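Local coordinates for protein ADP/ATP-dependent NAD(P)H-hydrate dehydratase (Bacillus subtilis, PDB 3RPZ) that dehydrates the hydrated, damaged forms of NADH and NADPH at the expense of ADP or ATP, restoring the usable coenzymes, at residues T17-D22 / C230-P235; V147-H152 / A180-V185; N205-G210 / C249-T254. All coordinates share one frame; numbering follows the deposited sequence. Where two conformers were deposited one is given.

Three contacts illustrate how one chain combines strand pairing with loops packed on helices. Contact 2 lies in the central sheet, where strand 147-149 pairs in parallel with Val185 at the end of a beta-alpha-beta connection; contacts 1 and 3 set loops on helices 217-231 and 235-256, which follow each other directly. Contact 1 joins residues 17-22, near the N-terminus, to residues 230-235, so the interval it spans holds the whole of contact 2. Contact 3 comes after contact 2, and its segments alternate with those of contact 1. The centres lie about 22 to 24 Å apart and none touch. Contacts 2 and 3 each supply residues to the AMP pocket, and His152 of contact 2 also meets the hydrated cofactor.

Contact 1: residues T17-D22 / C230-P235; sequences TLPERD and CCHEDP
The pyrrolidine ring of Pro19 overlaps the imidazole of His232, reaching over it with the CD methylene. CD sits 3.6 Å from the centroid of the His232 ring, only 17° off the ring normal, which makes this a CH-pi contact over the face. The methylene is displaced toward the rim, and its closest ring atom is NE2 of His232, 3.4 Å from Pro19 CD. On its other flank the proline leans on the backbone: Pro19 CB lies 3.3 Å from the carbonyl O of Cys231, while Pro19 CG meets Cys231 SG at 3.9 Å. With chi1 at 59°, the thiol of Cys231 stands between its own N and carbonyl carbon, and that setting brings the sulfur to the proline ring. Leu18 runs alongside the histidine, pointing the same way, and brings CD2 to 3.9 Å from His232 NE2.

The direct contact is packing, with Asn241 of helix 235-256 hydrogen-bonded through ND2 to both Thr17 OG1 and His232 NE2. In this alpha/beta fold the loop leading from helix 11-17 to strand 32-36 packs on the end of helix 217-231, just where the chain turns into helix 235-256. Asp234 caps the start of that next helix through Lys236 N. The imidazole is kept from rotating by bonds at both nitrogens, since ND1 is held by Met228 O, and it therefore offers the proline a fixed surface. Beyond Pro19 the loop reaches another copy of the protein, where Arg21 binds the carbonyl oxygens of Gly210 and Ala213 of the second subunit, and the carbonyl of Pro19 itself accepts a bond from His260 of that subunit.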
loop_
_atom_site.group_PDB
_atom_site.type_symbol
_atom_site.label_atom_id
_atom_site.label_comp_id
_atom_site.label_asym_id
_atom_site.label_seq_id
_atom_site.Cartn_x
_atom_site.Cartn_y
_atom_site.Cartn_z
ATOM N N THR A 17 6.087 21.734 -26.161
ATOM C CA THR A 17 5.861 20.443 -26.790
ATOM C C THR A 17 4.996 19.441 -25.992
ATOM O O THR A 17 4.568 18.435 -26.563
ATOM C CB THR A 17 7.192 19.734 -27.143
ATOM O OG1 THR A 17 7.941 19.501 -25.958
ATOM C CG2 THR A 17 8.006 20.542 -28.156
ATOM N N LEU A 18 4.708 19.711 -24.717
ATOM C CA LEU A 18 3.852 18.811 -23.946
ATOM C C LEU A 18 2.466 18.846 -24.571
ATOM O O LEU A 18 2.000 19.920 -24.998
ATOM C CB LEU A 18 3.792 19.222 -22.496
ATOM C CG LEU A 18 4.979 18.822 -21.635
ATOM C CD1 LEU A 18 4.867 19.479 -20.283
ATOM C CD2 LEU A 18 5.111 17.330 -21.491
ATOM N N PRO A 19 1.808 17.682 -24.640
ATOM C CA PRO A 19 0.515 17.580 -25.318
ATOM C C PRO A 19 -0.671 18.042 -24.415
ATOM O O PRO A 19 -0.556 18.060 -23.184
ATOM C CB PRO A 19 0.402 16.088 -25.595
ATOM C CG PRO A 19 1.139 15.421 -24.526
ATOM C CD PRO A 19 2.318 16.349 -24.291
ATOM N N GLU A 20 -1.777 18.383 -25.083
ATOM C CA GLU A 20 -3.076 18.561 -24.403
ATOM C C GLU A 20 -3.767 17.248 -24.223
ATOM O O GLU A 20 -3.383 16.140 -24.794
ATOM C CB GLU A 20 -3.983 19.554 -25.150
ATOM C CG GLU A 20 -3.530 21.007 -24.978
ATOM C CD GLU A 20 -4.699 22.015 -25.093
ATOM O OE1 GLU A 20 -5.651 21.764 -25.884
ATOM O OE2 GLU A 20 -4.663 23.054 -24.378
ATOM N N ARG A 21 -4.582 17.233 -23.179
ATOM C CA ARG A 21 -5.495 16.133 -23.043
ATOM C C ARG A 21 -6.923 16.551 -23.347
ATOM O O ARG A 21 -7.619 17.084 -22.463
ATOM C CB ARG A 21 -5.340 15.536 -21.681
ATOM C CG ARG A 21 -5.556 13.990 -21.778
ATOM C CD ARG A 21 -5.177 13.304 -20.589
ATOM N NE ARG A 21 -5.426 11.884 -20.598
ATOM C CZ ARG A 21 -4.555 10.953 -20.970
ATOM N NH1 ARG A 21 -3.373 11.290 -21.416
ATOM N NH2 ARG A 21 -4.871 9.650 -20.922
ATOM N N ASP A 22 -7.383 16.345 -24.582
ATOM C CA ASP A 22 -8.608 16.987 -24.984
ATOM C C ASP A 22 -9.831 16.474 -24.258
ATOM O O ASP A 22 -9.937 15.268 -23.920
ATOM C CB ASP A 22 -8.899 16.916 -26.522
ATOM C CG ASP A 22 -9.927 17.941 -26.980
ATOM O OD1 ASP A 22 -9.591 19.168 -26.996
ATOM O OD2 ASP A 22 -11.075 17.556 -27.348
ATOM N N CYS A 230 2.891 7.539 -26.027
ATOM C CA CYS A 230 1.477 7.354 -26.335
ATOM C C CYS A 230 0.695 8.639 -26.434
ATOM O O CYS A 230 -0.355 8.688 -27.102
ATOM C CB CYS A 230 0.828 6.423 -25.290
ATOM S SG CYS A 230 1.472 4.747 -25.340
ATOM N N CYS A 231 1.136 9.713 -25.801
ATOM C CA CYS A 231 0.373 10.977 -25.788
ATOM C C CYS A 231 1.013 12.102 -26.573
ATOM O O CYS A 231 0.335 13.085 -26.869
ATOM C CB CYS A 231 0.067 11.433 -24.373
ATOM S SG CYS A 231 1.479 11.731 -23.283
ATOM N N HIS A 232 2.285 11.953 -26.964
ATOM C CA HIS A 232 2.928 12.946 -27.813
ATOM C C HIS A 232 2.797 12.563 -29.281
ATOM O O HIS A 232 3.121 11.440 -29.619
ATOM C CB HIS A 232 4.437 13.080 -27.519
ATOM C CG HIS A 232 4.786 13.729 -26.212
ATOM N ND1 HIS A 232 4.521 13.162 -24.983
ATOM C CD2 HIS A 232 5.378 14.925 -25.942
ATOM C CE1 HIS A 232 4.980 13.959 -24.027
ATOM N NE2 HIS A 232 5.486 15.044 -24.581
ATOM N N GLU A 233 2.479 13.494 -30.143
ATOM C CA GLU A 233 2.487 13.219 -31.568
ATOM C C GLU A 233 3.894 12.922 -32.111
ATOM O O GLU A 233 4.064 12.024 -32.971
ATOM C CB GLU A 233 1.904 14.408 -32.330
ATOM C CG GLU A 233 1.665 14.187 -33.801
ATOM C CD GLU A 233 0.996 15.404 -34.476
ATOM O OE1 GLU A 233 1.168 16.558 -33.985
ATOM O OE2 GLU A 233 0.334 15.207 -35.526
ATOM N N ASP A 234 4.885 13.650 -31.614
ATOM C CA ASP A 234 6.259 13.498 -32.070
ATOM C C ASP A 234 7.021 12.639 -31.053
ATOM O O ASP A 234 7.188 13.047 -29.912
ATOM C CB ASP A 234 6.921 14.856 -32.218
ATOM C CG ASP A 234 8.283 14.776 -32.854
ATOM O OD1 ASP A 234 8.923 13.718 -32.859
ATOM O OD2 ASP A 234 8.670 15.798 -33.520
ATOM N N PRO A 235 7.468 11.445 -31.437
ATOM C CA PRO A 235 8.155 10.583 -30.466
ATOM C C PRO A 235 9.455 11.190 -29.950
ATOM O O PRO A 235 9.887 10.822 -28.849
ATOM C CB PRO A 235 8.431 9.301 -31.220
ATOM C CG PRO A 235 8.323 9.707 -32.642
ATOM C CD PRO A 235 7.344 10.804 -32.762
#

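Contact 2: residues V147-H152 / A180-V185. With NPW (beta-6-hydroxy-1,4,5,6-tetrahydronicotinamide adenine dinucleotide phosphate), chain D.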
loop_
_atom_site.group_PDB
_atom_site.type_symbol
_atom_site.label_atom_id
_atom_site.label_comp_id
_atom_site.label_asym_id
_atom_site.label_seq_id
_atom_site.Cartn_x
_atom_site.Cartn_y
_atom_site.Cartn_z
ATOM N N VAL A 147 13.383 3.025 -32.627
ATOM C CA VAL A 147 13.897 2.146 -31.606
ATOM C C VAL A 147 14.662 3.039 -30.650
ATOM O O VAL A 147 15.551 3.791 -31.093
ATOM C CB VAL A 147 14.764 1.055 -32.177
ATOM C CG1 VAL A 147 15.437 0.229 -31.090
ATOM C CG2 VAL A 147 13.941 0.170 -33.165
ATOM N N ILE A 148 14.345 2.977 -29.367
ATOM C CA ILE A 148 14.918 3.855 -28.357
ATOM C C ILE A 148 15.638 3.018 -27.331
ATOM O O ILE A 148 15.019 2.214 -26.615
ATOM C CB ILE A 148 13.800 4.706 -27.689
ATOM C CG1 ILE A 148 13.059 5.579 -28.722
ATOM C CG2 ILE A 148 14.337 5.541 -26.477
ATOM C CD1 ILE A 148 11.567 5.761 -28.354
ATOM N N LEU A 149 16.980 3.131 -27.283
ATOM C CA LEU A 149 17.803 2.420 -26.337
ATOM C C LEU A 149 18.099 3.312 -25.171
ATOM O O LEU A 149 18.456 4.474 -25.365
ATOM C CB LEU A 149 19.122 2.008 -27.024
ATOM C CG LEU A 149 18.989 1.312 -28.395
ATOM C CD1 LEU A 149 20.390 0.902 -28.864
ATOM C CD2 LEU A 149 18.062 0.084 -28.319
ATOM N N THR A 150 18.030 2.796 -23.938
ATOM C CA THR A 150 18.231 3.614 -22.752
ATOM C C THR A 150 19.357 3.132 -21.820
ATOM O O THR A 150 19.145 2.898 -20.649
ATOM C CB THR A 150 16.916 3.811 -21.982
ATOM O OG1 THR A 150 16.481 2.546 -21.427
ATOM C CG2 THR A 150 15.798 4.380 -22.845
ATOM N N PRO A 151 20.570 2.967 -22.345
ATOM C CA PRO A 151 21.676 2.521 -21.530
ATOM C C PRO A 151 22.196 3.545 -20.527
ATOM O O PRO A 151 22.377 4.720 -20.841
ATOM C CB PRO A 151 22.760 2.227 -22.553
ATOM C CG PRO A 151 22.514 3.251 -23.621
ATOM C CD PRO A 151 21.006 3.291 -23.709
ATOM N N HIS A 152 22.560 3.044 -19.356
ATOM C CA HIS A 152 23.563 3.738 -18.566
ATOM C C HIS A 152 24.940 3.408 -19.124
ATOM O O HIS A 152 25.087 2.576 -20.033
ATOM C CB HIS A 152 23.413 3.445 -17.072
ATOM C CG HIS A 152 23.588 2.013 -16.691
ATOM N ND1 HIS A 152 24.667 1.228 -17.078
ATOM C CD2 HIS A 152 22.842 1.252 -15.859
ATOM C CE1 HIS A 152 24.513 0.013 -16.555
ATOM N NE2 HIS A 152 23.425 0.009 -15.786
ATOM N N ALA A 180 23.873 7.052 -34.737
ATOM C CA ALA A 180 24.012 7.031 -36.184
ATOM C C ALA A 180 24.326 5.637 -36.756
ATOM O O ALA A 180 23.671 5.181 -37.684
ATOM C CB ALA A 180 25.060 8.084 -36.624
ATOM N N GLN A 181 25.296 4.946 -36.157
ATOM C CA GLN A 181 25.683 3.640 -36.627
ATOM C C GLN A 181 24.590 2.612 -36.513
ATOM O O GLN A 181 24.401 1.804 -37.403
ATOM C CB GLN A 181 26.931 3.158 -35.868
ATOM C CG GLN A 181 27.484 1.801 -36.313
ATOM C CD GLN A 181 28.798 1.419 -35.603
ATOM O OE1 GLN A 181 29.632 2.278 -35.260
ATOM N NE2 GLN A 181 28.982 0.122 -35.392
ATOM N N LEU A 182 23.872 2.627 -35.401
ATOM C CA LEU A 182 22.808 1.661 -35.145
ATOM C C LEU A 182 21.469 2.075 -35.746
ATOM O O LEU A 182 20.582 1.242 -35.926
ATOM C CB LEU A 182 22.639 1.419 -33.647
ATOM C CG LEU A 182 23.842 0.939 -32.861
ATOM C CD1 LEU A 182 23.566 0.869 -31.362
ATOM C CD2 LEU A 182 24.239 -0.432 -33.347
ATOM N N GLN A 183 21.326 3.354 -36.057
ATOM C CA GLN A 183 20.065 3.970 -36.461
ATOM C C GLN A 183 18.971 3.744 -35.403
ATOM O O GLN A 183 17.848 3.387 -35.720
ATOM C CB GLN A 183 19.664 3.573 -37.880
ATOM C CG GLN A 183 20.536 4.278 -38.920
ATOM C CD GLN A 183 20.300 5.796 -38.898
ATOM O OE1 GLN A 183 19.177 6.208 -39.244
ATOM N NE2 GLN A 183 21.275 6.579 -38.428
ATOM N N THR A 184 19.358 4.002 -34.172
ATOM C CA THR A 184 18.437 4.017 -33.044
ATOM C C THR A 184 18.594 5.317 -32.287
ATOM O O THR A 184 19.629 6.002 -32.361
ATOM C CB THR A 184 18.733 2.882 -32.059
ATOM O OG1 THR A 184 20.020 3.060 -31.475
ATOM C CG2 THR A 184 18.703 1.549 -32.701
ATOM N N VAL A 185 17.569 5.688 -31.526
ATOM C CA VAL A 185 17.707 6.723 -30.515
ATOM C C VAL A 185 18.587 6.127 -29.411
ATOM O O VAL A 185 18.394 4.949 -29.042
ATOM C CB VAL A 185 16.351 7.171 -29.947
ATOM C CG1 VAL A 185 16.531 8.321 -28.918
ATOM C CG2 VAL A 185 15.417 7.597 -31.099
HETATM P P NPW D . 30.566 0.685 -11.322
HETATM O O1 NPW D . 30.736 -0.794 -11.056
HETATM O O2 NPW D . 29.718 1.461 -10.367
HETATM O O3 NPW D . 31.882 1.426 -11.616
HETATM P PA NPW D . 24.343 -3.505 -14.217
HETATM P PB NPW D . 21.823 -2.587 -13.090
HETATM C C1A NPW D . 28.146 0.750 -14.390
HETATM C C1B NPW D . 17.475 -4.386 -12.882
HETATM N N1C NPW D . 17.070 -3.590 -11.748
HETATM N N1D NPW D . 28.920 5.789 -14.697
HETATM C C2A NPW D . 28.570 0.251 -13.009
HETATM O O2A NPW D . 29.856 0.786 -12.771
HETATM C C2B NPW D . 17.641 -3.605 -14.190
HETATM O O2B NPW D . 16.410 -3.270 -14.779
HETATM C C2C NPW D . 16.066 -3.881 -10.965
HETATM C C2D NPW D . 29.798 4.775 -14.682
HETATM C C3A NPW D . 28.558 -1.257 -13.187
HETATM O O3A NPW D . 29.745 -1.751 -13.843
HETATM C C3B NPW D . 18.442 -4.661 -14.980
HETATM O O3B NPW D . 17.502 -5.601 -15.518
HETATM C C3C NPW D . 15.617 -3.395 -9.845
HETATM N N3D NPW D . 29.550 3.458 -14.597
HETATM C C4B NPW D . 19.291 -5.318 -13.882
HETATM O O4B NPW D . 18.746 -4.935 -12.587
HETATM C C4C NPW D . 16.442 -2.258 -9.250
HETATM C C4D NPW D . 28.232 3.222 -14.557
HETATM O O4D NPW D . 27.214 -0.237 -14.841
HETATM C C4E NPW D . 27.373 -1.433 -14.116
HETATM C C5A NPW D . 27.216 4.216 -14.533
HETATM C C5B NPW D . 20.762 -4.892 -13.921
HETATM O O5B NPW D . 20.868 -3.472 -14.042
HETATM C C5C NPW D . 17.855 -2.321 -9.800
HETATM C C5E NPW D . 26.065 -1.677 -13.361
HETATM O O5E NPW D . 25.082 -2.102 -14.297
HETATM C C6C NPW D . 17.860 -2.383 -11.353
HETATM O O6C NPW D . 17.303 -1.223 -11.964
HETATM C C6D NPW D . 27.585 5.599 -14.612
HETATM N N6D NPW D . 26.759 6.633 -14.620
HETATM N N7A NPW D . 25.943 3.692 -14.419
HETATM C C7C NPW D . 14.392 -3.804 -9.221
HETATM N N7C NPW D . 14.015 -3.203 -8.103
HETATM O O7C NPW D . 13.722 -4.752 -9.707
HETATM C C8A NPW D . 26.173 2.324 -14.356
HETATM N N9A NPW D . 27.572 2.091 -14.454
HETATM O OA1 NPW D . 25.227 -4.579 -13.737
HETATM O OA2 NPW D . 23.781 -3.537 -15.549
HETATM O OA3 NPW D . 23.236 -3.331 -13.064
HETATM O OB1 NPW D . 21.862 -1.267 -13.721
HETATM O OB2 NPW D . 21.375 -2.684 -11.666
HETATM O O HOH W 1 15.199 4.037 -34.866
#
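Val185 joins the sheet almost at once after a helix has ended: its N donates to Val147 O at 2.8 Å and its O accepts from Leu149 N at 2.9 Å, both on the one strand, flanking Ile148. Helix 171-182 closes in a Schellman motif at Gln183, whose positive phi turns the chain toward the sheet. Strand 147-149 is thus the first strand of a beta-alpha-beta crossover, the repeating unit of an alpha/beta fold, with helix 171-182 in the connection. Thr184, with CG2 anti to its carbonyl carbon and OG1 at chi1 64°, turns the methyl to Val147 CG1 and the hydroxyl to Leu149, whose CD1 crosses to 3.4 Å from Thr184 OG1 and also touches Leu182 CD1. On the opposite face, Ile148 CG1 packs beside Val185 CB at 3.9 Å.

Further along, His152 meets the bound hydrated NADPH. C8A of the adenine sits 3.3 Å above one face of the imidazole, near its rim, while His152 NE2 donates to ligand OB1 at 2.9 Å in a bent bond of 143°. Were the imidazole cut back to an alanine, OB1 is likely to lose this donor and C8A the ring it rests on.

Contact 3: residues N205-G210 / C249-T254. With AMP (adenosine monophosphate), chain C.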
loop_
_atom_site.group_PDB
_atom_site.type_symbol
_atom_site.label_atom_id
_atom_site.label_comp_id
_atom_site.label_asym_id
_atom_site.label_seq_id
_atom_site.Cartn_x
_atom_site.Cartn_y
_atom_site.Cartn_z
ATOM N N ASN A 205 20.175 16.723 -21.258
ATOM C CA ASN A 205 19.135 16.963 -20.280
ATOM C C ASN A 205 19.671 17.768 -19.104
ATOM O O ASN A 205 20.680 17.363 -18.516
ATOM C CB ASN A 205 18.614 15.655 -19.718
ATOM C CG ASN A 205 17.438 15.915 -18.811
ATOM O OD1 ASN A 205 16.443 16.483 -19.230
ATOM N ND2 ASN A 205 17.563 15.524 -17.552
ATOM N N PRO A 206 19.026 18.893 -18.753
ATOM C CA PRO A 206 19.544 19.738 -17.681
ATOM C C PRO A 206 19.030 19.439 -16.282
ATOM O O PRO A 206 19.438 20.122 -15.325
ATOM C CB PRO A 206 19.025 21.133 -18.075
ATOM C CG PRO A 206 17.743 20.880 -18.773
ATOM C CD PRO A 206 17.933 19.560 -19.504
ATOM N N THR A 207 18.151 18.480 -16.145
ATOM C CA THR A 207 17.518 18.197 -14.865
ATOM C C THR A 207 18.023 16.922 -14.203
ATOM O O THR A 207 18.571 16.032 -14.819
ATOM C CB THR A 207 15.985 18.112 -15.005
ATOM O OG1 THR A 207 15.661 16.981 -15.785
ATOM C CG2 THR A 207 15.374 19.359 -15.590
ATOM N N GLY A 208 17.751 16.836 -12.909
ATOM C CA GLY A 208 18.126 15.725 -12.090
ATOM C C GLY A 208 19.272 15.951 -11.156
ATOM O O GLY A 208 19.972 16.972 -11.258
ATOM N N ASN A 209 19.441 15.065 -10.185
ATOM C CA ASN A 209 20.494 15.184 -9.186
ATOM C C ASN A 209 20.813 13.825 -8.602
ATOM O O ASN A 209 20.229 12.816 -9.092
ATOM C CB ASN A 209 20.135 16.206 -8.123
ATOM C CG ASN A 209 18.879 15.863 -7.399
ATOM O OD1 ASN A 209 18.637 14.683 -7.118
ATOM N ND2 ASN A 209 18.003 16.866 -7.120
ATOM N N GLY A 210 21.704 13.764 -7.619
ATOM C CA GLY A 210 22.115 12.484 -7.074
ATOM C C GLY A 210 21.029 11.721 -6.331
ATOM O O GLY A 210 21.223 10.557 -5.977
ATOM N N CYS A 249 11.446 15.770 -11.312
ATOM C CA CYS A 249 10.818 15.174 -10.136
ATOM C C CYS A 249 11.809 15.032 -9.005
ATOM O O CYS A 249 11.469 15.277 -7.834
ATOM C CB CYS A 249 10.196 13.832 -10.466
ATOM S SG CYS A 249 8.696 13.948 -11.512
ATOM N N ALA A 250 13.044 14.608 -9.311
ATOM C CA ALA A 250 14.086 14.544 -8.294
ATOM C C ALA A 250 14.447 15.907 -7.752
ATOM O O ALA A 250 14.725 16.036 -6.561
ATOM C CB ALA A 250 15.328 13.859 -8.883
ATOM N N GLU A 251 14.429 16.925 -8.587
ATOM C CA GLU A 251 14.726 18.277 -8.098
ATOM C C GLU A 251 13.630 18.792 -7.186
ATOM O O GLU A 251 13.947 19.455 -6.196
ATOM C CB GLU A 251 14.954 19.241 -9.254
ATOM C CG GLU A 251 16.165 18.883 -10.080
ATOM C CD GLU A 251 16.436 19.811 -11.232
ATOM O OE1 GLU A 251 15.846 20.926 -11.268
ATOM O OE2 GLU A 251 17.343 19.531 -12.011
ATOM N N LEU A 252 12.361 18.508 -7.463
ATOM C CA LEU A 252 11.275 18.833 -6.536
ATOM C C LEU A 252 11.518 18.156 -5.219
ATOM O O LEU A 252 11.433 18.773 -4.159
ATOM C CB LEU A 252 9.904 18.388 -7.075
ATOM C CG LEU A 252 8.694 18.669 -6.155
ATOM C CD1 LEU A 252 8.539 17.688 -5.001
ATOM C CD2 LEU A 252 8.718 20.118 -5.614
ATOM N N TRP A 253 11.818 16.857 -5.255
ATOM C CA TRP A 253 12.038 16.097 -4.012
ATOM C C TRP A 253 13.024 16.734 -3.120
ATOM O O TRP A 253 12.821 16.825 -1.893
ATOM C CB TRP A 253 12.607 14.708 -4.344
ATOM C CG TRP A 253 13.023 13.831 -3.147
ATOM C CD1 TRP A 253 14.291 13.577 -2.689
ATOM C CD2 TRP A 253 12.145 13.082 -2.330
ATOM N NE1 TRP A 253 14.256 12.726 -1.628
ATOM C CE2 TRP A 253 12.962 12.376 -1.398
ATOM C CE3 TRP A 253 10.738 12.941 -2.250
ATOM C CZ2 TRP A 253 12.403 11.547 -0.447
ATOM C CZ3 TRP A 253 10.214 12.117 -1.356
ATOM C CH2 TRP A 253 11.042 11.404 -0.447
ATOM N N THR A 254 14.150 17.152 -3.675
ATOM C CA THR A 254 15.239 17.657 -2.853
ATOM C C THR A 254 14.987 19.023 -2.254
ATOM O O THR A 254 15.734 19.500 -1.393
ATOM C CB THR A 254 16.628 17.590 -3.540
ATOM O OG1 THR A 254 16.534 18.251 -4.825
ATOM C CG2 THR A 254 17.052 16.189 -3.740
HETATM P P AMP C . 19.620 3.244 -14.141
HETATM O O1P AMP C . 18.638 2.912 -12.961
HETATM O O2P AMP C . 20.989 2.974 -13.652
HETATM O O3P AMP C . 19.137 2.469 -15.350
HETATM O "O5'" AMP C . 19.228 4.679 -14.479
HETATM C "C5'" AMP C . 19.571 5.772 -13.542
HETATM C "C4'" AMP C . 18.746 6.970 -13.859
HETATM O "O4'" AMP C . 18.981 8.009 -12.852
HETATM C "C3'" AMP C . 19.018 7.615 -15.200
HETATM O "O3'" AMP C . 17.872 8.328 -15.620
HETATM C "C2'" AMP C . 20.154 8.558 -14.771
HETATM O "O2'" AMP C . 20.444 9.580 -15.744
HETATM C "C1'" AMP C . 19.597 9.131 -13.488
HETATM N N9 AMP C . 20.652 9.550 -12.558
HETATM C C8 AMP C . 21.372 8.760 -11.751
HETATM N N7 AMP C . 22.290 9.479 -11.027
HETATM C C5 AMP C . 22.081 10.755 -11.409
HETATM C C6 AMP C . 22.733 12.041 -11.061
HETATM N N6 AMP C . 23.741 12.042 -10.168
HETATM N N1 AMP C . 22.258 13.115 -11.687
HETATM C C2 AMP C . 21.256 13.098 -12.576
HETATM N N3 AMP C . 20.619 11.952 -12.971
HETATM C C4 AMP C . 21.070 10.869 -12.407
HETATM O O HOH W 2 17.587 21.956 -13.683
#
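Asn209 packs tightly against helix 235-256, whereas Glu251 works at a wetter margin. The side chains of Asn209 and Thr254 meet from opposite directions, with Asn209 ND2 3.1 Å from Thr254 OG1, and Asn209 OD1 lies 3.8 Å from Ala250 CB. A weak bond runs from Asn209 ND2 to the carbonyl O of Ala250 at 3.4 Å. A chi1 of 60° turns the amide to the helix, and OD1 is engaged by Ala211 N, so that both ends of the amide have partners, which probably discourages a flip.

At the solvent-facing rim one firm bond is joined by water. The extended Glu251 chain delivers OE2 to Gly208 N at 2.9 Å; the donor comes on the anti side, 27° out of the carboxylate plane. A water lies within hydrogen-bonding distance of Pro206 O and Glu251 OE2. The loop held here lines the AMP pocket: Asn209 O comes to 3.3 Å from C6 of the nucleotide, and Gly208, whose backbone angles themselves demand glycine, lies against the adenine with its C atom 3.8 Å from C2 of AMP.

In the fold, this loop leads from edge strand 202-204 to helix 217-231 and rests on helix 235-256, from which Cys249 packs on helix 264-277.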